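Local structure of esterase D (Cellvibrio japonicus, 2W87) at residues A[10-15]-A[38-44]; A[68-74]-A[109-115]. The protein binds glucuronic acid-containing sugars through this calcium-binding family 35 carbohydrate-binding module of a secreted enzyme that probably degrades plant cell walls. All coordinates share one frame; numbering follows the deposited sequence.

Contact 1 (A[10-15]-A[38-44])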
loop_
_atom_site.group_PDB
_atom_site.type_symbol
_atom_site.label_atom_id
_atom_site.label_comp_id
_atom_site.label_asym_id
_atom_site.label_seq_id
_atom_site.Cartn_x
_atom_site.Cartn_y
_atom_site.Cartn_z
ATOM N N GLY A 10 -2.215 8.641 8.600
ATOM C CA GLY A 10 -2.356 8.281 7.192
ATOM C C GLY A 10 -2.422 6.777 6.981
ATOM O O GLY A 10 -2.822 6.325 5.919
ATOM N N PHE A 11 -2.037 5.995 7.981
ATOM C CA PHE A 11 -2.214 4.530 7.904
ATOM C C PHE A 11 -3.554 4.223 8.540
ATOM O O PHE A 11 -3.785 4.586 9.699
ATOM C CB PHE A 11 -1.096 3.780 8.610
ATOM C CG PHE A 11 -1.161 2.277 8.405
ATOM C CD1 PHE A 11 -0.478 1.691 7.355
ATOM C CD2 PHE A 11 -1.899 1.482 9.229
ATOM C CE1 PHE A 11 -0.497 0.331 7.149
ATOM C CE2 PHE A 11 -1.960 0.098 9.012
ATOM C CZ PHE A 11 -1.265 -0.468 7.961
ATOM N N CYS A 12 -4.432 3.557 7.806
ATOM C CA CYS A 12 -5.793 3.354 8.276
ATOM C C CYS A 12 -6.095 1.956 8.800
ATOM O O CYS A 12 -6.766 1.805 9.815
ATOM C CB CYS A 12 -6.798 3.725 7.182
ATOM S SG CYS A 12 -6.753 5.457 6.800
ATOM N N ARG A 13 -5.679 0.938 8.080
ATOM C CA ARG A 13 -6.125 -0.405 8.393
ATOM C C ARG A 13 -5.308 -1.439 7.666
ATOM O O ARG A 13 -4.802 -1.179 6.584
ATOM C CB ARG A 13 -7.603 -0.607 7.974
ATOM C CG ARG A 13 -8.201 -1.883 8.481
ATOM C CD ARG A 13 -9.604 -2.093 8.013
ATOM N NE ARG A 13 -9.688 -2.875 6.791
ATOM C CZ ARG A 13 -10.038 -2.388 5.602
ATOM N NH1 ARG A 13 -10.327 -1.092 5.459
ATOM N NH2 ARG A 13 -10.091 -3.196 4.545
ATOM N N VAL A 14 -5.141 -2.585 8.319
ATOM C CA VAL A 14 -4.730 -3.830 7.649
ATOM C C VAL A 14 -5.695 -4.946 8.071
ATOM O O VAL A 14 -6.019 -5.084 9.249
ATOM C CB VAL A 14 -3.276 -4.244 7.944
ATOM C CG1 VAL A 14 -2.998 -4.313 9.436
ATOM C CG2 VAL A 14 -2.925 -5.575 7.234
ATOM N N ASP A 15 -6.178 -5.689 7.076
ATOM C CA ASP A 15 -6.905 -6.931 7.335
ATOM C C ASP A 15 -5.870 -8.006 7.575
ATOM O O ASP A 15 -5.424 -8.684 6.641
ATOM C CB ASP A 15 -7.804 -7.283 6.162
ATOM C CG ASP A 15 -8.813 -6.202 5.869
ATOM O OD1 ASP A 15 -9.400 -5.675 6.867
ATOM O OD2 ASP A 15 -8.987 -5.851 4.654
ATOM N N GLY A 38 -8.860 -10.409 -1.388
ATOM C CA GLY A 38 -9.506 -9.202 -0.934
ATOM C C GLY A 38 -8.906 -8.590 0.316
ATOM O O GLY A 38 -9.197 -7.432 0.639
ATOM N N ALA A 39 -8.078 -9.333 1.043
ATOM C CA ALA A 39 -7.440 -8.757 2.233
ATOM C C ALA A 39 -6.642 -7.505 1.840
ATOM O O ALA A 39 -5.887 -7.518 0.873
ATOM C CB ALA A 39 -6.572 -9.792 2.937
ATOM N N ALA A 40 -6.819 -6.427 2.609
ATOM C CA ALA A 40 -6.329 -5.115 2.223
ATOM C C ALA A 40 -5.417 -4.416 3.224
ATOM O O ALA A 40 -5.373 -4.749 4.441
ATOM C CB ALA A 40 -7.495 -4.208 1.842
ATOM N N VAL A 41 -4.668 -3.452 2.675
ATOM C CA VAL A 41 -3.987 -2.430 3.457
ATOM C C VAL A 41 -4.584 -1.134 2.990
ATOM O O VAL A 41 -4.782 -0.940 1.771
ATOM C CB VAL A 41 -2.444 -2.436 3.278
ATOM C CG1 VAL A 41 -1.792 -1.385 4.208
ATOM C CG2 VAL A 41 -1.902 -3.825 3.567
ATOM N N VAL A 42 -4.882 -0.240 3.933
ATOM C CA VAL A 42 -5.576 1.012 3.612
ATOM C C VAL A 42 -4.855 2.224 4.205
ATOM O O VAL A 42 -4.464 2.221 5.386
ATOM C CB VAL A 42 -7.060 1.011 4.085
ATOM C CG1 VAL A 42 -7.796 2.270 3.627
ATOM C CG2 VAL A 42 -7.794 -0.236 3.609
ATOM N N TRP A 43 -4.673 3.238 3.353
ATOM C CA TRP A 43 -4.098 4.526 3.713
ATOM C C TRP A 43 -5.051 5.632 3.339
ATOM O O TRP A 43 -5.972 5.445 2.544
ATOM C CB TRP A 43 -2.789 4.790 2.963
ATOM C CG TRP A 43 -1.736 3.740 3.112
ATOM C CD1 TRP A 43 -0.789 3.690 4.047
ATOM C CD2 TRP A 43 -1.545 2.603 2.264
ATOM N NE1 TRP A 43 0.007 2.578 3.868
ATOM C CE2 TRP A 43 -0.433 1.898 2.764
ATOM C CE3 TRP A 43 -2.196 2.123 1.127
ATOM C CZ2 TRP A 43 0.042 0.746 2.166
ATOM C CZ3 TRP A 43 -1.709 0.976 0.527
ATOM C CH2 TRP A 43 -0.619 0.296 1.052
ATOM N N ALA A 44 -4.776 6.820 3.861
ATOM C CA ALA A 44 -5.576 7.999 3.542
ATOM C C ALA A 44 -4.642 9.170 3.268
ATOM O O ALA A 44 -3.767 9.473 4.081
ATOM C CB ALA A 44 -6.505 8.354 4.666
#

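Contact 2 (A[68-74]-A[109-115])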
loop_
_atom_site.group_PDB
_atom_site.type_symbol
_atom_site.label_atom_id
_atom_site.label_comp_id
_atom_site.label_asym_id
_atom_site.label_seq_id
_atom_site.Cartn_x
_atom_site.Cartn_y
_atom_site.Cartn_z
ATOM N N ASN A 68 -0.440 -10.080 -6.769
ATOM C CA ASN A 68 -0.850 -8.780 -7.297
ATOM C C ASN A 68 -1.977 -8.207 -6.460
ATOM O O ASN A 68 -2.722 -8.944 -5.796
ATOM C CB ASN A 68 -1.295 -8.886 -8.746
ATOM C CG ASN A 68 -0.164 -9.170 -9.683
ATOM O OD1 ASN A 68 0.997 -9.300 -9.276
ATOM N ND2 ASN A 68 -0.484 -9.257 -10.964
ATOM N N GLY A 69 -2.057 -6.886 -6.486
ATOM C CA GLY A 69 -3.083 -6.157 -5.778
ATOM C C GLY A 69 -3.940 -5.290 -6.695
ATOM O O GLY A 69 -3.543 -4.896 -7.800
ATOM N N SER A 70 -5.146 -5.054 -6.228
ATOM C CA SER A 70 -6.025 -4.066 -6.810
ATOM C C SER A 70 -5.876 -2.826 -5.940
ATOM O O SER A 70 -5.882 -2.928 -4.734
ATOM C CB SER A 70 -7.465 -4.568 -6.779
ATOM O OG SER A 70 -8.359 -3.507 -6.980
ATOM N N LEU A 71 -5.713 -1.668 -6.548
ATOM C CA LEU A 71 -5.567 -0.450 -5.765
ATOM C C LEU A 71 -6.701 0.471 -6.165
ATOM O O LEU A 71 -6.806 0.833 -7.335
ATOM C CB LEU A 71 -4.210 0.215 -6.016
ATOM C CG LEU A 71 -3.982 1.428 -5.084
ATOM C CD1 LEU A 71 -2.547 1.572 -4.673
ATOM C CD2 LEU A 71 -4.490 2.711 -5.679
ATOM N N VAL A 72 -7.551 0.837 -5.205
ATOM C CA VAL A 72 -8.722 1.673 -5.505
ATOM C C VAL A 72 -8.678 2.935 -4.658
ATOM O O VAL A 72 -8.170 2.933 -3.538
ATOM C CB VAL A 72 -10.087 0.934 -5.327
ATOM C CG1 VAL A 72 -10.127 -0.319 -6.205
ATOM C CG2 VAL A 72 -10.367 0.574 -3.845
ATOM N N ILE A 73 -9.191 4.023 -5.219
ATOM C CA ILE A 73 -9.254 5.287 -4.513
ATOM C C ILE A 73 -10.715 5.561 -4.187
ATOM O O ILE A 73 -11.584 5.517 -5.069
ATOM C CB ILE A 73 -8.654 6.401 -5.342
ATOM C CG1 ILE A 73 -7.196 6.077 -5.667
ATOM C CG2 ILE A 73 -8.747 7.716 -4.626
ATOM C CD1 ILE A 73 -6.503 7.163 -6.462
ATOM N N ASN A 74 -10.993 5.818 -2.923
ATOM C CA ASN A 74 -12.348 6.076 -2.462
ATOM C C ASN A 74 -13.358 4.990 -2.862
ATOM O O ASN A 74 -14.448 5.265 -3.339
ATOM C CB ASN A 74 -12.764 7.469 -2.903
ATOM C CG ASN A 74 -12.003 8.547 -2.166
ATOM O OD1 ASN A 74 -11.493 8.328 -1.045
ATOM N ND2 ASN A 74 -11.931 9.720 -2.768
ATOM N N ILE A 109 -8.899 7.835 0.140
ATOM C CA ILE A 109 -8.691 6.593 0.855
ATOM C C ILE A 109 -8.213 5.578 -0.180
ATOM O O ILE A 109 -8.909 5.260 -1.136
ATOM C CB ILE A 109 -9.967 6.131 1.616
ATOM C CG1 ILE A 109 -10.348 7.185 2.668
ATOM C CG2 ILE A 109 -9.743 4.809 2.286
ATOM C CD1 ILE A 109 -11.695 6.944 3.331
ATOM N N VAL A 110 -6.981 5.141 -0.005
ATOM C CA VAL A 110 -6.323 4.239 -0.924
ATOM C C VAL A 110 -6.328 2.818 -0.334
ATOM O O VAL A 110 -5.748 2.584 0.719
ATOM C CB VAL A 110 -4.893 4.712 -1.169
ATOM C CG1 VAL A 110 -4.146 3.703 -2.052
ATOM C CG2 VAL A 110 -4.895 6.117 -1.778
ATOM N N GLN A 111 -7.025 1.900 -0.984
ATOM C CA GLN A 111 -7.115 0.520 -0.530
ATOM C C GLN A 111 -6.405 -0.393 -1.517
ATOM O O GLN A 111 -6.798 -0.479 -2.687
ATOM C CB GLN A 111 -8.577 0.093 -0.345
ATOM C CG GLN A 111 -8.756 -1.359 0.034
ATOM C CD GLN A 111 -10.150 -1.708 0.591
ATOM O OE1 GLN A 111 -10.879 -0.850 1.074
ATOM N NE2 GLN A 111 -10.514 -2.990 0.514
ATOM N N LEU A 112 -5.365 -1.067 -1.035
ATOM C CA LEU A 112 -4.664 -2.072 -1.803
ATOM C C LEU A 112 -5.144 -3.445 -1.306
ATOM O O LEU A 112 -4.943 -3.786 -0.149
ATOM C CB LEU A 112 -3.168 -1.904 -1.627
ATOM C CG LEU A 112 -2.277 -2.966 -2.268
ATOM C CD1 LEU A 112 -2.323 -2.805 -3.766
ATOM C CD2 LEU A 112 -0.830 -2.898 -1.722
ATOM N N SER A 113 -5.787 -4.214 -2.182
ATOM C CA SER A 113 -6.403 -5.479 -1.816
ATOM C C SER A 113 -5.826 -6.639 -2.631
ATOM O O SER A 113 -5.557 -6.491 -3.826
ATOM C CB SER A 113 -7.926 -5.426 -2.028
ATOM O OG SER A 113 -8.524 -4.290 -1.412
ATOM N N ALA A 114 -5.665 -7.784 -1.983
ATOM C CA ALA A 114 -5.153 -8.975 -2.633
ATOM C C ALA A 114 -6.070 -9.465 -3.744
ATOM O O ALA A 114 -7.277 -9.545 -3.549
ATOM C CB ALA A 114 -5.023 -10.044 -1.604
ATOM N N THR A 115 -5.506 -9.802 -4.900
ATOM C CA THR A 115 -6.275 -10.418 -5.985
ATOM C C THR A 115 -6.284 -11.948 -5.933
ATOM O O THR A 115 -7.074 -12.564 -6.647
ATOM C CB THR A 115 -5.712 -10.059 -7.371
ATOM O OG1 THR A 115 -4.371 -10.522 -7.468
ATOM C CG2 THR A 115 -5.725 -8.597 -7.611
#

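Contact 1 (A[10-15]-A[38-44])
Strands 11-14 and 40-44 pair antiparallel in the β-sandwich of this carbohydrate-binding module, their axes 4.5 Å apart at closest and their directions 168° apart. A classic β bulge interrupts the pairing: the carbonyl O of V42 takes two backbone bonds from the same face of its plane, from C12 N at 2.8 Å and from R13 N at 3.2 Å. G10, with a positive phi, suits the loop before the strand because it has no CB to press on the preceding carbonyl, and its O accepts the N-H of A44. F11, V14, V41 and W43 lie on the inner face, where L126 and I123 also meet W43. With CG anti to the backbone N (chi1 -173°), F11 turns the edge of its ring to the face of W43, the planes at 86°. Its CE1 meets V41 CG1 at 3.6 Å, and the same methyl lies over a face of the indole, offset toward the rim. C12, in the bulge, sets its SG against A44 CB and is joined by a disulfide to C138. On the other face V42 CG2 packs over one face of the R13 guanidinium, 3.3 Å from NH1. That group grips D15 side-on, through NE and NH2, which holds the carboxylate at the strand end. D15 OD2, met by R13 NH2 on its syn side, accepts A40 N at 3.0 Å on its anti side.

Contact 2 (A[68-74]-A[109-115])
In one antiparallel sheet of the β-sandwich, strand 69-73 runs against strand 109-114 in regular register, at 159° between their directions. S70 pairs with S113 and V72 with Q111 as hydrogen-bonded pairs, each exchanging two backbone bonds, such as S70 N to S113 O at 2.8 Å. Between them L71 and L112 form a non-hydrogen-bonded pair, as I73 and V110 do beyond; these branched apolar residues suit the buried face, where L55 and I57 of strand 51-60 reach L71 and L112. L71 is carried over V110 by a CG anti to its own N (chi1 -174°), so that CD1 lies 3.7 Å from V110 CG1. G69, having no side chain, leaves its CA open to L112 CD1, 4.0 Å away. On the more polar face V72 and Q111 lie side by side, pointing the same way. Side chains close both ends. T115 bonds N68 O twice, through its N and through OG1 at 2.8 Å, the hydroxyl standing above the carbonyl plane. At the far end N74 OD1 accepts I109 N in a nearly straight bond of 2.9 Å (176° at the hydrogen), again from above the carbonyl plane, and ND2 is held by N78 OD1 and N107 O. One face buried and apolar, the other more polar, is the pattern typical of a β-sandwich sheet.

From the N terminus, contact 1 closes first: the chain leaves 10-15, passes through strands 16-19 and 30-33, with calcium- and glucuronate-binding residues on the way, and returns at 38-44. Contact 2 opens only later, at 68-74, and closes at 109-115 after strands 80-83 and 95-103, so the two loops follow in series and neither encloses the other. Strands 40-47 and 106-114 are neighbours, making the four segments one continuous sheet in the order 11-14, 40-47, 106-114, 69-73. W43 O lies 2.8 Å from V110 N, a probable hydrogen bond, and A40 CB packs on L112 O. Contact 1 thus joins the disulfide-linked N-terminal part to this sheet, while contact 2 extends it toward strand 80-83.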